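Local coordinates for trimeric intracellular cation channel type 1B.2 (Caenorhabditis elegans, PDB 5EIK), which forms a homotrimeric potassium channel of intracellular membranes that binds phosphatidylinositol 4,5-bisphosphate and may carry counter-ion current during calcium release, at residues A[77-80]-A[84-87]; A[151-156]-A[210-215]. All coordinates share one frame; numbering follows the deposited sequence.

Contact 1: residues A[77-80]-A[84-87]; sequences SCFL and PIIS. With PT5 ([(2R)-1-octadecanoyloxy-3-[oxidanyl-[(1R,2R,3S,4R,5R,6S)-2,3,6-tris(oxidanyl)-4,5-diphosphonooxy-cyclohexyl]oxy-phospho ryl]oxy-propan-2-yl] (8Z)-icosa-5,8,11,14-tetraenoate), chain B.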
ATOM      1  N   SER A  77       0.831   8.696  -8.356  1.00 33.74           N
ATOM      2  CA  SER A  77       1.661   9.886  -8.317  1.00 37.77           C
ATOM      3  C   SER A  77       1.611  10.514  -6.930  1.00 37.11           C
ATOM      4  O   SER A  77       2.654  10.782  -6.343  1.00 38.66           O
ATOM      5  CB  SER A  77       1.195  10.898  -9.373  1.00 40.72           C
ATOM      6  OG  SER A  77       1.961  12.090  -9.313  1.00 46.78           O
ATOM      7  N   CYS A  78       0.410  10.739  -6.397  1.00 35.97           N
ATOM      8  CA  CYS A  78       0.284  11.338  -5.064  1.00 37.65           C
ATOM      9  C   CYS A  78       0.968  10.453  -4.029  1.00 37.02           C
ATOM     10  O   CYS A  78       1.649  10.939  -3.121  1.00 34.72           O
ATOM     11  CB  CYS A  78      -1.195  11.534  -4.686  1.00 43.18           C
ATOM     12  SG  CYS A  78      -2.087  12.758  -5.693  1.00 40.01           S
ATOM     13  N   PHE A  79       0.786   9.145  -4.174  1.00 35.40           N
ATOM     14  CA  PHE A  79       1.401   8.202  -3.261  1.00 34.64           C
ATOM     15  C   PHE A  79       2.926   8.389  -3.241  1.00 39.60           C
ATOM     16  O   PHE A  79       3.531   8.458  -2.177  1.00 41.10           O
ATOM     17  CB  PHE A  79       1.056   6.773  -3.674  1.00 35.40           C
ATOM     18  CG  PHE A  79       1.769   5.720  -2.874  1.00 34.64           C
ATOM     19  CD1 PHE A  79       1.443   5.490  -1.542  1.00 43.75           C
ATOM     20  CD2 PHE A  79       2.786   4.973  -3.451  1.00 35.82           C
ATOM     21  CE1 PHE A  79       2.129   4.531  -0.791  1.00 36.74           C
ATOM     22  CE2 PHE A  79       3.479   4.015  -2.709  1.00 41.94           C
ATOM     23  CZ  PHE A  79       3.148   3.795  -1.380  1.00 39.33           C
ATOM     24  N   LEU A  80       3.540   8.493  -4.415  1.00 34.81           N
ATOM     25  CA  LEU A  80       4.987   8.654  -4.494  1.00 34.27           C
ATOM     26  C   LEU A  80       5.494   9.976  -3.927  1.00 36.20           C
ATOM     27  O   LEU A  80       6.552  10.024  -3.298  1.00 37.74           O
ATOM     28  CB  LEU A  80       5.457   8.527  -5.944  1.00 33.17           C
ATOM     29  CG  LEU A  80       5.137   7.211  -6.655  1.00 44.22           C
ATOM     30  CD1 LEU A  80       5.671   7.291  -8.068  1.00 42.83           C
ATOM     31  CD2 LEU A  80       5.751   6.030  -5.901  1.00 34.34           C
ATOM     32  N   PRO A  84      -1.753  13.962  -0.312  1.00 36.58           N
ATOM     33  CA  PRO A  84      -2.942  13.204   0.101  1.00 35.66           C
ATOM     34  C   PRO A  84      -3.409  12.321  -1.057  1.00 32.93           C
ATOM     35  O   PRO A  84      -3.615  12.813  -2.164  1.00 34.00           O
ATOM     36  CB  PRO A  84      -3.945  14.305   0.444  1.00 30.20           C
ATOM     37  CG  PRO A  84      -3.052  15.381   1.002  1.00 29.50           C
ATOM     38  CD  PRO A  84      -1.899  15.392   0.005  1.00 30.13           C
ATOM     39  N   ILE A  85      -3.562  11.023  -0.799  1.00 31.54           N
ATOM     40  CA  ILE A  85      -3.986  10.074  -1.830  1.00 38.08           C
ATOM     41  C   ILE A  85      -5.334  10.464  -2.418  1.00 37.50           C
ATOM     42  O   ILE A  85      -5.653  10.148  -3.557  1.00 39.59           O
ATOM     43  CB  ILE A  85      -4.134   8.647  -1.251  1.00 38.59           C
ATOM     44  CG1 ILE A  85      -2.806   8.180  -0.666  1.00 50.66           C
ATOM     45  CG2 ILE A  85      -4.553   7.680  -2.346  1.00 49.42           C
ATOM     46  CD1 ILE A  85      -1.701   8.071  -1.690  1.00 43.35           C
ATOM     47  N   ILE A  86      -6.113  11.157  -1.605  1.00 42.82           N
ATOM     48  CA  ILE A  86      -7.442  11.600  -1.942  1.00 36.60           C
ATOM     49  C   ILE A  86      -7.490  12.778  -2.924  1.00 43.33           C
ATOM     50  O   ILE A  86      -8.514  13.012  -3.568  1.00 41.78           O
ATOM     51  CB  ILE A  86      -8.196  11.943  -0.615  1.00 38.06           C
ATOM     52  CG1 ILE A  86      -9.567  11.297  -0.634  1.00 40.13           C
ATOM     53  CG2 ILE A  86      -8.274  13.457  -0.391  1.00 36.07           C
ATOM     54  CD1 ILE A  86      -9.504   9.814  -0.823  1.00 42.20           C
ATOM     55  N   SER A  87      -6.377  13.498  -3.048  1.00 42.83           N
ATOM     56  CA  SER A  87      -6.283  14.676  -3.923  1.00 50.64           C
ATOM     57  C   SER A  87      -7.058  14.642  -5.240  1.00 50.93           C
ATOM     58  O   SER A  87      -7.864  15.528  -5.513  1.00 51.57           O
ATOM     59  CB  SER A  87      -4.815  14.993  -4.237  1.00 46.91           C
ATOM     60  OG  SER A  87      -4.098  15.310  -3.060  1.00 50.65           O
TER
HETATM   61  O12 PT5 B 301       3.449  -4.131 -16.984  1.00 60.76           O
HETATM   62  P1  PT5 B 301       2.731  -3.587 -15.759  1.00 49.82           P
HETATM   63  O13 PT5 B 301       3.387  -2.113 -15.114  1.00 61.05           O
HETATM   64  O11 PT5 B 301       2.701  -4.600 -14.469  1.00 61.98           O
HETATM   65  O6  PT5 B 301      -0.613  -4.423 -17.595  1.00 65.39           O
HETATM   66  O1  PT5 B 301       1.220  -3.202 -16.009  1.00 55.46           O
HETATM   67  C1  PT5 B 301       0.798  -2.540 -17.206  1.00 48.49           C
HETATM   68  C6  PT5 B 301      -0.615  -3.006 -17.410  1.00 53.66           C
HETATM   69  C2  PT5 B 301       0.829  -0.968 -17.101  1.00 57.08           C
HETATM   70  O2  PT5 B 301       0.069  -0.536 -15.957  1.00 56.02           O
HETATM   71  C3  PT5 B 301       0.174  -0.325 -18.362  1.00 56.43           C
HETATM   72  O3  PT5 B 301       0.125   1.081 -18.160  1.00 57.58           O
HETATM   73  C4  PT5 B 301      -1.227  -0.827 -18.606  1.00 54.05           C
HETATM   74  O4  PT5 B 301      -1.674  -0.392 -19.854  1.00 54.95           O
HETATM   75  P4  PT5 B 301      -2.917   0.656 -19.973  1.00 55.27           P
HETATM   76  O41 PT5 B 301      -4.252   0.152 -19.216  1.00 56.83           O
HETATM   77  O42 PT5 B 301      -3.284   0.913 -21.527  1.00 55.86           O
HETATM   78  O43 PT5 B 301      -2.503   1.955 -19.335  1.00 48.63           O
HETATM   79  C5  PT5 B 301      -1.311  -2.366 -18.617  1.00 59.27           C
HETATM   80  O5  PT5 B 301      -2.693  -2.721 -18.588  1.00 67.08           O
HETATM   81  P5  PT5 B 301      -3.300  -3.350 -19.970  1.00 79.61           P
HETATM   82  O52 PT5 B 301      -2.339  -3.161 -21.225  1.00 68.61           O
HETATM   83  O51 PT5 B 301      -3.665  -4.966 -19.684  1.00 79.55           O
HETATM   84  O53 PT5 B 301      -4.736  -2.511 -20.043  1.00 69.92           O
HETATM   85  C7  PT5 B 301       2.965  -1.617 -13.812  1.00 49.35           C
HETATM   86  C8  PT5 B 301       4.236  -1.143 -13.084  1.00 66.16           C
HETATM   87  C9  PT5 B 301       4.899  -2.216 -12.163  1.00 69.06           C
HETATM   88  O16 PT5 B 301       3.892   0.046 -12.271  1.00 69.91           O
HETATM   89  C10 PT5 B 301       4.307   1.251 -12.761  1.00 66.93           C
HETATM   90  O17 PT5 B 301       3.731   1.861 -13.645  1.00 75.68           O
HETATM   91  O18 PT5 B 301       5.132  -1.627 -10.810  1.00 84.44           O
HETATM   92  C11 PT5 B 301       6.118  -2.141  -9.904  1.00 90.74           C
HETATM   93  O19 PT5 B 301       7.152  -2.795 -10.227  1.00 97.69           O
HETATM   94  C12 PT5 B 301       5.574   1.787 -12.093  1.00 63.45           C
HETATM   95  C13 PT5 B 301       5.523   3.208 -11.477  1.00 52.05           C
HETATM   96  C14 PT5 B 301       6.901   3.608 -10.900  1.00 37.05           C
HETATM   97  C15 PT5 B 301       6.965   3.511  -9.365  1.00 46.45           C
HETATM   98  C16 PT5 B 301       8.267   4.117  -8.764  1.00 48.09           C
HETATM   99  C17 PT5 B 301       8.831   3.307  -7.555  1.00 48.71           C
HETATM  100  C18 PT5 B 301       9.310   4.190  -6.399  1.00 61.34           C
HETATM  101  C19 PT5 B 301       9.325   3.855  -5.192  1.00 65.41           C
HETATM  102  C20 PT5 B 301       8.350   3.459  -4.071  1.00 64.91           C
HETATM  103  C21 PT5 B 301       8.173   1.939  -3.824  1.00 59.75           C
HETATM  104  C22 PT5 B 301       6.970   1.615  -2.917  1.00 59.59           C
HETATM  105  C23 PT5 B 301       7.281   0.515  -1.880  1.00 51.73           C
HETATM  106  C24 PT5 B 301       6.875   0.906  -0.443  1.00 58.99           C
HETATM  107  C31 PT5 B 301       5.792  -1.811  -8.445  1.00 88.23           C
HETATM  108  C32 PT5 B 301       6.252  -0.381  -8.038  1.00 85.30           C
HETATM  109  C33 PT5 B 301       5.813   0.022  -6.598  1.00 84.39           C
HETATM  110  C34 PT5 B 301       4.478   0.807  -6.527  1.00 79.87           C
HETATM  111  C35 PT5 B 301       3.863   1.184  -5.090  1.00 75.19           C
HETATM  112  C36 PT5 B 301       2.848   0.461  -4.495  1.00 74.58           C
HETATM  113  C37 PT5 B 301       2.842   0.304  -2.958  1.00 79.63           C
HETATM  114  C38 PT5 B 301       1.473   0.494  -2.533  1.00 81.73           C
HETATM  115  C39 PT5 B 301       0.521  -0.506  -2.050  1.00 93.10           C
HETATM  116  C40 PT5 B 301      -0.075  -1.501  -2.995  1.00 93.43           C
HETATM  117  C25 PT5 B 301       5.548   0.238  -0.008  1.00 63.05           C
HETATM  118  C26 PT5 B 301       5.008   0.800   1.317  1.00 64.21           C
HETATM  119  C41 PT5 B 301       0.398  -2.956  -2.891  1.00 80.03           C
HETATM  120  C42 PT5 B 301      -0.158  -3.842  -4.012  1.00 72.64           C
HETATM  121  C43 PT5 B 301       0.763  -3.922  -5.235  1.00 66.85           C
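I85 lays its terminal methyl CD1 against the backbone side of F79, 3.5 Å from F79 CA, and the same methyl sits 3.6 Å from F79 CB. The two side chains run side by side and point the same way. The methyl also lies near the edge of the aromatic ring, close to its plane, while F79 CG, anti to the backbone N (chi1 174°), leads the ring away from the turn. One residue back on the helix, C78 points its side chain toward the turn, with C78 CB 3.7 Å from P84 O. With SG beside the backbone N (chi1 -67°), C78 SG reaches S87 CB at 3.8 Å. No hydrogen bond crosses between 77-80 and 84-87; the polar work is done inside the turn. Residues 84-87 form a type I beta turn in which P84 O accepts from S87 N and, at 2.7 Å, from S87 OG, the hydroxyl lying in the carbonyl plane on a lone pair. Farther out, F79 CE2 lies 3.7 Å from PT5 C35, with F79 CZ near C37 and C38 of the same acyl chain. The same two residues also meet across subunit boundaries, I85 on F79 of the second subunit and F79 on I85 of the third. The chemistry between the segments is therefore almost wholly apolar: a turn closed by its own hydrogen bonds, probably on the lumenal side, rests on the end of helix 72-81 through sulfur and methyl packing, beside a lipid tail at a subunit interface.

Contact 2: residues A[151-156]-A[210-215]; sequences ESYLVQ and HSMYVT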
ATOM      1  N   GLU A 151      16.318  19.009  -9.038  1.00 53.24           N
ATOM      2  CA  GLU A 151      17.525  18.262  -9.395  1.00 59.80           C
ATOM      3  C   GLU A 151      17.428  16.738  -9.343  1.00 61.28           C
ATOM      4  O   GLU A 151      18.413  16.041  -9.593  1.00 62.84           O
ATOM      5  CB  GLU A 151      18.685  18.725  -8.510  1.00 65.71           C
ATOM      6  CG  GLU A 151      18.724  20.230  -8.292  1.00 77.21           C
ATOM      7  CD  GLU A 151      18.756  21.016  -9.593  1.00 86.48           C
ATOM      8  OE1 GLU A 151      18.516  22.243  -9.549  1.00 89.16           O
ATOM      9  OE2 GLU A 151      19.023  20.412 -10.655  1.00 86.54           O
ATOM     10  N   SER A 152      16.251  16.216  -9.026  1.00 59.63           N
ATOM     11  CA  SER A 152      16.084  14.774  -8.934  1.00 52.96           C
ATOM     12  C   SER A 152      15.563  14.189 -10.237  1.00 51.36           C
ATOM     13  O   SER A 152      14.360  13.994 -10.397  1.00 49.74           O
ATOM     14  CB  SER A 152      15.128  14.440  -7.790  1.00 59.69           C
ATOM     15  OG  SER A 152      15.536  15.081  -6.594  1.00 61.73           O
ATOM     16  N   TYR A 153      16.478  13.914 -11.160  1.00 42.20           N
ATOM     17  CA  TYR A 153      16.130  13.353 -12.458  1.00 43.01           C
ATOM     18  C   TYR A 153      15.365  12.037 -12.351  1.00 43.56           C
ATOM     19  O   TYR A 153      14.417  11.791 -13.099  1.00 40.39           O
ATOM     20  CB  TYR A 153      17.394  13.110 -13.289  1.00 42.28           C
ATOM     21  CG  TYR A 153      17.966  14.332 -13.973  1.00 62.41           C
ATOM     22  CD1 TYR A 153      18.212  15.509 -13.263  1.00 66.18           C
ATOM     23  CD2 TYR A 153      18.321  14.289 -15.324  1.00 69.51           C
ATOM     24  CE1 TYR A 153      18.805  16.609 -13.882  1.00 75.79           C
ATOM     25  CE2 TYR A 153      18.913  15.381 -15.952  1.00 72.07           C
ATOM     26  CZ  TYR A 153      19.154  16.537 -15.226  1.00 81.02           C
ATOM     27  OH  TYR A 153      19.758  17.610 -15.840  1.00 84.64           O
ATOM     28  N   LEU A 154      15.792  11.190 -11.422  1.00 42.86           N
ATOM     29  CA  LEU A 154      15.168   9.895 -11.229  1.00 37.60           C
ATOM     30  C   LEU A 154      13.720  10.035 -10.778  1.00 38.62           C
ATOM     31  O   LEU A 154      12.832   9.407 -11.342  1.00 40.88           O
ATOM     32  CB  LEU A 154      15.961   9.093 -10.209  1.00 41.81           C
ATOM     33  CG  LEU A 154      15.697   7.590 -10.204  1.00 49.39           C
ATOM     34  CD1 LEU A 154      15.706   7.062 -11.631  1.00 52.81           C
ATOM     35  CD2 LEU A 154      16.766   6.904  -9.363  1.00 51.47           C
ATOM     36  N   VAL A 155      13.486  10.859  -9.760  1.00 32.30           N
ATOM     37  CA  VAL A 155      12.136  11.077  -9.268  1.00 37.02           C
ATOM     38  C   VAL A 155      11.244  11.595 -10.404  1.00 40.35           C
ATOM     39  O   VAL A 155      10.109  11.139 -10.578  1.00 36.52           O
ATOM     40  CB  VAL A 155      12.121  12.097  -8.115  1.00 45.96           C
ATOM     41  CG1 VAL A 155      10.695  12.397  -7.702  1.00 40.63           C
ATOM     42  CG2 VAL A 155      12.889  11.547  -6.932  1.00 45.75           C
ATOM     43  N   GLN A 156      11.769  12.541 -11.175  1.00 33.43           N
ATOM     44  CA  GLN A 156      11.041  13.116 -12.291  1.00 35.87           C
ATOM     45  C   GLN A 156      10.617  12.031 -13.284  1.00 38.08           C
ATOM     46  O   GLN A 156       9.484  12.015 -13.761  1.00 31.75           O
ATOM     47  CB  GLN A 156      11.914  14.156 -12.983  1.00 31.27           C
ATOM     48  CG  GLN A 156      12.180  15.391 -12.130  1.00 44.75           C
ATOM     49  CD  GLN A 156      13.353  16.208 -12.641  1.00 46.23           C
ATOM     50  OE1 GLN A 156      13.782  16.040 -13.783  1.00 51.36           O
ATOM     51  NE2 GLN A 156      13.871  17.097 -11.806  1.00 46.00           N
ATOM     52  N   HIS A 210      15.449  19.437 -19.201  1.00 64.16           N
ATOM     53  CA  HIS A 210      16.751  19.897 -18.749  1.00 72.67           C
ATOM     54  C   HIS A 210      17.618  20.261 -19.943  1.00 78.40           C
ATOM     55  O   HIS A 210      18.827  20.455 -19.813  1.00 76.54           O
ATOM     56  CB  HIS A 210      17.420  18.815 -17.901  1.00 74.75           C
ATOM     57  CG  HIS A 210      16.757  18.598 -16.579  1.00 76.93           C
ATOM     58  ND1 HIS A 210      16.813  19.524 -15.559  1.00 81.10           N
ATOM     59  CD2 HIS A 210      15.989  17.581 -16.119  1.00 74.79           C
ATOM     60  CE1 HIS A 210      16.109  19.087 -14.531  1.00 84.26           C
ATOM     61  NE2 HIS A 210      15.598  17.911 -14.845  1.00 77.56           N
ATOM     62  N   SER A 211      16.976  20.345 -21.105  1.00 82.48           N
ATOM     63  CA  SER A 211      17.636  20.702 -22.355  1.00 88.69           C
ATOM     64  C   SER A 211      19.006  20.062 -22.495  1.00 93.50           C
ATOM     65  O   SER A 211      20.019  20.759 -22.518  1.00 95.95           O
ATOM     66  CB  SER A 211      17.780  22.222 -22.448  1.00 83.20           C
ATOM     67  OG  SER A 211      16.522  22.860 -22.329  1.00 82.97           O
ATOM     68  N   MET A 212      19.046  18.740 -22.601  1.00 97.66           N
ATOM     69  CA  MET A 212      20.327  18.068 -22.728  1.00106.54           C
ATOM     70  C   MET A 212      20.550  17.408 -24.084  1.00109.82           C
ATOM     71  O   MET A 212      20.854  18.082 -25.070  1.00111.87           O
ATOM     72  CB  MET A 212      20.492  17.041 -21.604  1.00109.42           C
ATOM     73  CG  MET A 212      20.343  17.640 -20.214  1.00115.02           C
ATOM     74  SD  MET A 212      21.064  16.624 -18.907  1.00124.51           S
ATOM     75  CE  MET A 212      22.213  17.792 -18.154  1.00120.49           C
ATOM     76  N   TYR A 213      20.397  16.089 -24.128  1.00111.00           N
ATOM     77  CA  TYR A 213      20.610  15.324 -25.350  1.00110.36           C
ATOM     78  C   TYR A 213      19.583  15.582 -26.448  1.00108.89           C
ATOM     79  O   TYR A 213      19.797  15.202 -27.597  1.00108.91           O
ATOM     80  CB  TYR A 213      20.636  13.833 -25.016  1.00114.72           C
ATOM     81  CG  TYR A 213      21.573  13.488 -23.883  1.00122.18           C
ATOM     82  CD1 TYR A 213      22.952  13.660 -24.011  1.00127.59           C
ATOM     83  CD2 TYR A 213      21.081  13.007 -22.670  1.00125.48           C
ATOM     84  CE1 TYR A 213      23.818  13.362 -22.959  1.00129.15           C
ATOM     85  CE2 TYR A 213      21.938  12.707 -21.611  1.00128.59           C
ATOM     86  CZ  TYR A 213      23.303  12.886 -21.763  1.00128.77           C
ATOM     87  OH  TYR A 213      24.150  12.595 -20.718  1.00131.56           O
ATOM     88  N   VAL A 214      18.470  16.224 -26.100  1.00107.13           N
ATOM     89  CA  VAL A 214      17.428  16.507 -27.080  1.00103.10           C
ATOM     90  C   VAL A 214      17.636  17.855 -27.761  1.00 98.99           C
ATOM     91  O   VAL A 214      17.259  18.902 -27.234  1.00 98.29           O
ATOM     92  CB  VAL A 214      16.025  16.480 -26.431  1.00105.59           C
ATOM     93  CG1 VAL A 214      14.958  16.780 -27.478  1.00104.19           C
ATOM     94  CG2 VAL A 214      15.775  15.122 -25.795  1.00100.26           C
ATOM     95  N   THR A 215      18.244  17.814 -28.941  1.00 95.84           N
ATOM     96  CA  THR A 215      18.512  19.016 -29.719  1.00 91.89           C
ATOM     97  C   THR A 215      17.383  19.208 -30.722  1.00 86.83           C
ATOM     98  O   THR A 215      17.301  20.232 -31.399  1.00 87.28           O
ATOM     99  CB  THR A 215      19.842  18.892 -30.485  1.00 93.25           C
ATOM    100  OG1 THR A 215      19.771  17.784 -31.393  1.00 91.18           O
ATOM    101  CG2 THR A 215      20.992  18.670 -29.517  1.00 86.67           C
TER
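Y153 and H210 stack as nearly parallel rings, offset, with planes 10° apart and centroids separated by 4.0 Å. They reach each other from opposite directions, and the offset sets the phenol end of the tyrosine over the imidazole: Y153 CZ is 3.4 Å from H210 CG, and Y153 OH lies over the same face at the CG end, 3.2 Å from H210 CG. At the imidazole edge, H210 NE2 donates to Q156 OE1 over 2.8 Å. This bond is fairly straight (158°), in the ring plane and on a lone pair of the amide oxygen; the amide and imidazole planes are nearly coplanar. Beyond CG the glutamine chain is extended (chi2 163°), which carries its amide out to the histidine, and its NE2 is tied back to Y149 O, holding the amide orientation. M212 comes to the tyrosine at its edge, a Met-aromatic contact with M212 SD 3.9 Å from Y153 CE2. With an alanine at H210, Q156 OE1 would probably lose its N-H donor and the face of Y153 its stacked partner. Thus the start of helix 153-165 is joined to the loop after helix 194-209, probably on the lumenal side, linking transmembrane segments 5 and 6. Because one imidazole offers its face to Y153 and its edge to Q156, the stack and the bond together restrict its tilt and rotation, and the bond is consistent with a proton on NE2.

Overall arrangement
Both contacts lie probably toward the lumenal side, each joining a loop to a helix, yet their settings differ. Contact 1 is largely buried, closes over only a few residues of chain and borders lipid and both neighbouring subunits; contact 2 bridges 53 intervening residues, is partly buried and includes the exposed M212. Both touch the third subunit, contact 2 through V155 on its I86. They share no helix directly, but S77 and L80 of contact 1 pack on helix 153-165, whose first turn supplies contact 2. Their centres are 23 Å apart, and their nearest atoms, about 6 Å apart, do not touch. Apolar packing dominates the more buried contact, whereas the other combines ring stacking, sulfur and a directional hydrogen bond.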